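Local coordinates for protein phosphoacetylglucosamine mutase (Aspergillus lentulus, PDB 5OAW) that interconverts N-acetylglucosamine 6-phosphate and N-acetylglucosamine 1-phosphate, a magnesium-dependent phosphomutase reaction that probably proceeds through a phosphoserine, at residues I62-T67 and A126-A131; A30-K35 and N76-V81. All coordinates share one frame; numbering follows the deposited sequence.

Overall arrangement
Both contacts lie in one mixed five-stranded sheet of alpha/beta/alpha domain I, with centres about 12 Å apart. Across the sheet the order is 32-33, 75-81, 61-66, 127-132 and 155-161, so contact 2 joins the first two strands and contact 1 the third and fourth. Along the chain the segments alternate: 30-35, 62-67, 76-81, 126-131. Backbone bonding between strands 61-66 and 75-81 unites the contacts; Thr-67 N lies 2.7 Å from Gly-77 O, a probable hydrogen bond. The connection between these antiparallel strands carries the phosphoserine at position 69, which binds magnesium, so the two contacts frame the base of the phosphoserine loop.

Contact 1 of 2, residues I62-T67 and A126-A131; sequences IGVMVT and ARVVFA
Phe-130 brings the aromatic ring of this contact, yet its touch is made by CB: Phe-130 CB lies 3.2 Å from Val-64 O and 4.0 Å from Val-64 CB. Its CG sits between the backbone N and the carbonyl carbon (chi1 53°), which leads the ring away from Val-64 to Ile-142 and Leu-145 of helix 138-151. On that same face Val-64 CG2 lies 4.0 Å from Val-128 CG2. On the other face Met-65 CG is anti to the backbone N and the chain bends at chi2 (68°), packing Met-65 SD without a bond 3.8 Å from Ala-131 O and 4.2 Å from Ala-131 CB, while Val-129 packs on Val-171 of helix 164-176. The backbones run parallel, their short axes 23° apart, and five hydrogen bonds join them. Ile-62 N donates to Arg-127 O and Val-129 N to Ile-62 O; Val-64 N meets Val-129 O at 2.8 Å, and Val-66 N meets Ala-131 O at 2.9 Å. Ala-131 N to Val-64 O, at 3.2 Å, is the longest of the five. Parallel pairing inside the sheet, with helix 138-151 on one face and helix 164-176 on the other, is characteristic of the three-layer alpha/beta/alpha fold of phosphohexomutase domain I.

Contact 2 of 2, residues A30-K35 and N76-V81; sequences AGFRMK and NGVKLV. Unlike the reference sequence in segment 30-35: Lys-35 (reference Arg).
An antiparallel edge pairing of the domain I sheet brings Arg-33 and Lys-79 together next to the phosphoserine site. Lys-79, bent at chi2 and chi4, curls back so that Lys-79 NZ donates to Ala-30 O at 2.8 Å, tilted 24° from the carbonyl plane. Arg-33 crosses it obliquely: its guanidinium has Ala-30 CB over the centre of one face, 3.6 Å above the plane, and Lys-79 CE in plane at the edge, 3.5 Å from Arg-33 NH2. Arg-33 NE comes within 3.3 Å of Lys-79 NZ, two donors that do not bond. Arg-33 NH2 instead binds a phosphate oxygen of the phosphoserine at position 69, whose phosphoryl group is probably transferred, as in related phosphohexomutases, while Lys-79 NZ is held by Ala-30 O and, weakly, Thr-67 O. Arg-33 and Gly-77 form a non-hydrogen-bonded pair, CA to CA 4.2 Å, and Gly-77, lacking a side chain, leaves room for the lysine end. Hydrogen-bonded pairs flank it: Val-78 N donates to Phe-32 O and Asn-76 N to Met-34 O, both at 2.9 Å. On the opposite face Val-78 CG1 lies near the plane of the Phe-32 ring, at its edge, 4.0 Å from Phe-32 CD1.

Contact 1 of 2, residues I62-T67 and A126-A131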
loop_
_atom_site.group_PDB
_atom_site.type_symbol
_atom_site.label_atom_id
_atom_site.label_comp_id
_atom_site.label_asym_id
_atom_site.label_seq_id
_atom_site.Cartn_x
_atom_site.Cartn_y
_atom_site.Cartn_z
ATOM N N ILE A 62 4.663 14.895 -11.979
ATOM C CA ILE A 62 4.470 14.644 -10.549
ATOM C C ILE A 62 2.972 14.436 -10.313
ATOM O O ILE A 62 2.143 15.187 -10.846
ATOM C CB ILE A 62 5.050 15.809 -9.693
ATOM C CG1 ILE A 62 6.577 15.954 -9.908
ATOM C CG2 ILE A 62 4.694 15.670 -8.208
ATOM C CD1 ILE A 62 7.434 14.759 -9.510
ATOM N N GLY A 63 2.631 13.400 -9.545
ATOM C CA GLY A 63 1.232 13.081 -9.248
ATOM C C GLY A 63 0.733 13.705 -7.969
ATOM O O GLY A 63 1.498 13.908 -7.020
ATOM N N VAL A 64 -0.554 14.022 -7.945
ATOM C CA VAL A 64 -1.228 14.339 -6.698
ATOM C C VAL A 64 -2.451 13.435 -6.585
ATOM O O VAL A 64 -3.255 13.373 -7.509
ATOM C CB VAL A 64 -1.638 15.833 -6.576
ATOM C CG1 VAL A 64 -2.172 16.112 -5.186
ATOM C CG2 VAL A 64 -0.472 16.774 -6.848
ATOM N N MET A 65 -2.564 12.716 -5.466
ATOM C CA MET A 65 -3.737 11.879 -5.182
ATOM C C MET A 65 -4.528 12.465 -4.019
ATOM O O MET A 65 -3.966 12.730 -2.948
ATOM C CB MET A 65 -3.348 10.420 -4.892
ATOM C CG MET A 65 -4.533 9.475 -4.698
ATOM S SD MET A 65 -5.516 9.178 -6.189
ATOM C CE MET A 65 -7.105 8.708 -5.512
ATOM N N VAL A 66 -5.825 12.674 -4.247
ATOM C CA VAL A 66 -6.685 13.282 -3.238
ATOM C C VAL A 66 -7.531 12.190 -2.567
ATOM O O VAL A 66 -8.510 11.711 -3.153
ATOM C CB VAL A 66 -7.500 14.489 -3.813
ATOM C CG1 VAL A 66 -8.452 15.086 -2.775
ATOM C CG2 VAL A 66 -6.552 15.577 -4.292
ATOM N N THR A 67 -7.128 11.784 -1.357
ATOM C CA THR A 67 -7.761 10.649 -0.651
ATOM C C THR A 67 -7.389 10.522 0.823
ATOM O O THR A 67 -6.264 10.798 1.201
ATOM C CB THR A 67 -7.490 9.284 -1.344
ATOM O OG1 THR A 67 -8.384 8.304 -0.815
ATOM C CG2 THR A 67 -6.041 8.801 -1.162
ATOM N N ALA A 126 6.503 23.083 -14.931
ATOM C CA ALA A 126 6.058 22.004 -14.067
ATOM C C ALA A 126 4.938 21.223 -14.743
ATOM O O ALA A 126 4.090 21.810 -15.418
ATOM C CB ALA A 126 5.607 22.556 -12.735
ATOM N N ARG A 127 4.974 19.898 -14.597
ATOM C CA ARG A 127 3.911 19.020 -15.094
ATOM C C ARG A 127 3.371 18.143 -13.939
ATOM O O ARG A 127 4.131 17.485 -13.216
ATOM C CB ARG A 127 4.391 18.177 -16.278
ATOM C CG ARG A 127 5.257 18.904 -17.298
ATOM C CD ARG A 127 5.602 17.997 -18.461
ATOM N NE ARG A 127 5.006 18.475 -19.704
ATOM C CZ ARG A 127 4.903 17.771 -20.828
ATOM N NH1 ARG A 127 5.335 16.517 -20.892
ATOM N NH2 ARG A 127 4.340 18.322 -21.896
ATOM N N VAL A 128 2.055 18.171 -13.754
ATOM C CA VAL A 128 1.399 17.501 -12.632
ATOM C C VAL A 128 0.055 16.908 -13.033
ATOM O O VAL A 128 -0.778 17.605 -13.591
ATOM C CB VAL A 128 1.340 18.363 -11.323
ATOM C CG1 VAL A 128 1.654 19.827 -11.557
ATOM C CG2 VAL A 128 0.038 18.180 -10.543
ATOM N N VAL A 129 -0.092 15.601 -12.795
ATOM C CA VAL A 129 -1.343 14.859 -12.956
ATOM C C VAL A 129 -1.994 14.685 -11.589
ATOM O O VAL A 129 -1.293 14.460 -10.578
ATOM C CB VAL A 129 -1.137 13.412 -13.492
ATOM C CG1 VAL A 129 -1.712 13.235 -14.884
ATOM C CG2 VAL A 129 0.321 12.961 -13.395
ATOM N N PHE A 130 -3.326 14.739 -11.561
ATOM C CA PHE A 130 -4.058 14.433 -10.338
ATOM C C PHE A 130 -5.334 13.621 -10.538
ATOM O O PHE A 130 -5.922 13.606 -11.620
ATOM C CB PHE A 130 -4.311 15.695 -9.494
ATOM C CG PHE A 130 -4.962 16.808 -10.245
ATOM C CD1 PHE A 130 -6.337 16.804 -10.482
ATOM C CD2 PHE A 130 -4.200 17.878 -10.728
ATOM C CE1 PHE A 130 -6.938 17.845 -11.178
ATOM C CE2 PHE A 130 -4.804 18.919 -11.427
ATOM C CZ PHE A 130 -6.177 18.903 -11.650
ATOM N N ALA A 131 -5.726 12.933 -9.467
ATOM C CA ALA A 131 -7.008 12.232 -9.371
ATOM C C ALA A 131 -7.510 12.259 -7.925
ATOM O O ALA A 131 -6.782 12.688 -7.008
ATOM C CB ALA A 131 -6.872 10.797 -9.848
#

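Contact 2 of 2, residues A30-K35 and N76-V81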
loop_
_atom_site.group_PDB
_atom_site.type_symbol
_atom_site.label_atom_id
_atom_site.label_comp_id
_atom_site.label_asym_id
_atom_site.label_seq_id
_atom_site.Cartn_x
_atom_site.Cartn_y
_atom_site.Cartn_z
ATOM N N ALA A 30 1.260 9.449 5.741
ATOM C CA ALA A 30 -0.000 9.520 5.002
ATOM C C ALA A 30 -0.199 10.847 4.252
ATOM O O ALA A 30 -1.329 11.187 3.876
ATOM C CB ALA A 30 -1.161 9.276 5.963
ATOM N N GLY A 31 0.890 11.585 4.023
ATOM C CA GLY A 31 0.808 12.973 3.535
ATOM C C GLY A 31 0.062 13.850 4.527
ATOM O O GLY A 31 0.140 13.625 5.733
ATOM N N PHE A 32 -0.658 14.848 4.022
ATOM C CA PHE A 32 -1.604 15.621 4.838
ATOM C C PHE A 32 -2.953 14.898 4.913
ATOM O O PHE A 32 -3.592 14.666 3.880
ATOM C CB PHE A 32 -1.830 17.023 4.261
ATOM C CG PHE A 32 -0.622 17.915 4.305
ATOM C CD1 PHE A 32 0.008 18.308 3.121
ATOM C CD2 PHE A 32 -0.127 18.397 5.524
ATOM C CE1 PHE A 32 1.113 19.151 3.152
ATOM C CE2 PHE A 32 0.982 19.237 5.558
ATOM C CZ PHE A 32 1.604 19.611 4.371
ATOM N N ARG A 33 -3.385 14.559 6.131
ATOM C CA ARG A 33 -4.633 13.808 6.346
ATOM C C ARG A 33 -5.368 14.228 7.623
ATOM O O ARG A 33 -4.873 14.035 8.744
ATOM C CB ARG A 33 -4.366 12.301 6.337
ATOM C CG ARG A 33 -5.570 11.508 5.873
ATOM C CD ARG A 33 -5.348 10.017 5.992
ATOM N NE ARG A 33 -4.653 9.445 4.836
ATOM C CZ ARG A 33 -4.415 8.142 4.683
ATOM N NH1 ARG A 33 -4.812 7.263 5.600
ATOM N NH2 ARG A 33 -3.783 7.708 3.606
ATOM N N MET A 34 -6.559 14.793 7.428
ATOM C CA MET A 34 -7.359 15.413 8.497
ATOM C C MET A 34 -8.826 15.518 8.064
ATOM O O MET A 34 -9.177 15.094 6.957
ATOM C CB MET A 34 -6.789 16.806 8.829
ATOM C CG MET A 34 -6.759 17.759 7.639
ATOM S SD MET A 34 -5.466 19.019 7.598
ATOM C CE MET A 34 -3.951 18.052 7.607
ATOM N N LYS A 35 -9.675 16.084 8.928
ATOM C CA LYS A 35 -11.039 16.483 8.550
ATOM C C LYS A 35 -10.948 17.373 7.309
ATOM O O LYS A 35 -10.047 18.216 7.216
ATOM C CB LYS A 35 -11.707 17.273 9.680
ATOM C CG LYS A 35 -12.268 16.475 10.851
ATOM C CD LYS A 35 -12.231 17.310 12.138
ATOM C CE LYS A 35 -13.283 18.427 12.158
ATOM N NZ LYS A 35 -12.783 19.717 12.724
ATOM N N ASN A 76 -10.349 13.878 4.596
ATOM C CA ASN A 76 -9.629 13.784 3.328
ATOM C C ASN A 76 -8.124 13.995 3.493
ATOM O O ASN A 76 -7.656 14.471 4.535
ATOM C CB ASN A 76 -10.205 14.726 2.260
ATOM C CG ASN A 76 -10.152 14.135 0.851
ATOM O OD1 ASN A 76 -9.371 13.223 0.543
ATOM N ND2 ASN A 76 -11.004 14.658 -0.016
ATOM N N GLY A 77 -7.382 13.611 2.454
ATOM C CA GLY A 77 -5.936 13.755 2.398
ATOM C C GLY A 77 -5.377 14.023 1.007
ATOM O O GLY A 77 -6.046 13.828 -0.013
ATOM N N VAL A 78 -4.123 14.448 0.992
ATOM C CA VAL A 78 -3.428 14.768 -0.230
ATOM C C VAL A 78 -1.998 14.204 -0.166
ATOM O O VAL A 78 -1.318 14.333 0.851
ATOM C CB VAL A 78 -3.554 16.287 -0.539
ATOM C CG1 VAL A 78 -2.641 17.139 0.342
ATOM C CG2 VAL A 78 -3.322 16.548 -2.007
ATOM N N LYS A 79 -1.588 13.522 -1.231
ATOM C CA LYS A 79 -0.293 12.852 -1.299
ATOM C C LYS A 79 0.436 13.184 -2.618
ATOM O O LYS A 79 -0.201 13.246 -3.681
ATOM C CB LYS A 79 -0.479 11.331 -1.215
ATOM C CG LYS A 79 -1.131 10.785 0.045
ATOM C CD LYS A 79 -2.650 10.672 -0.108
ATOM C CE LYS A 79 -3.290 10.110 1.161
ATOM N NZ LYS A 79 -3.572 11.100 2.252
ATOM N N LEU A 80 1.759 13.373 -2.560
ATOM C CA LEU A 80 2.561 13.556 -3.787
ATOM C C LEU A 80 3.137 12.258 -4.341
ATOM O O LEU A 80 3.611 11.409 -3.583
ATOM C CB LEU A 80 3.684 14.583 -3.605
ATOM C CG LEU A 80 3.339 16.073 -3.629
ATOM C CD1 LEU A 80 4.631 16.855 -3.641
ATOM C CD2 LEU A 80 2.529 16.479 -4.844
ATOM N N VAL A 81 3.089 12.116 -5.663
ATOM C CA VAL A 81 3.664 10.949 -6.310
ATOM C C VAL A 81 4.837 11.410 -7.166
ATOM O O VAL A 81 4.689 12.286 -8.013
ATOM C CB VAL A 81 2.609 10.179 -7.133
ATOM C CG1 VAL A 81 3.210 8.970 -7.817
ATOM C CG2 VAL A 81 1.457 9.739 -6.237
#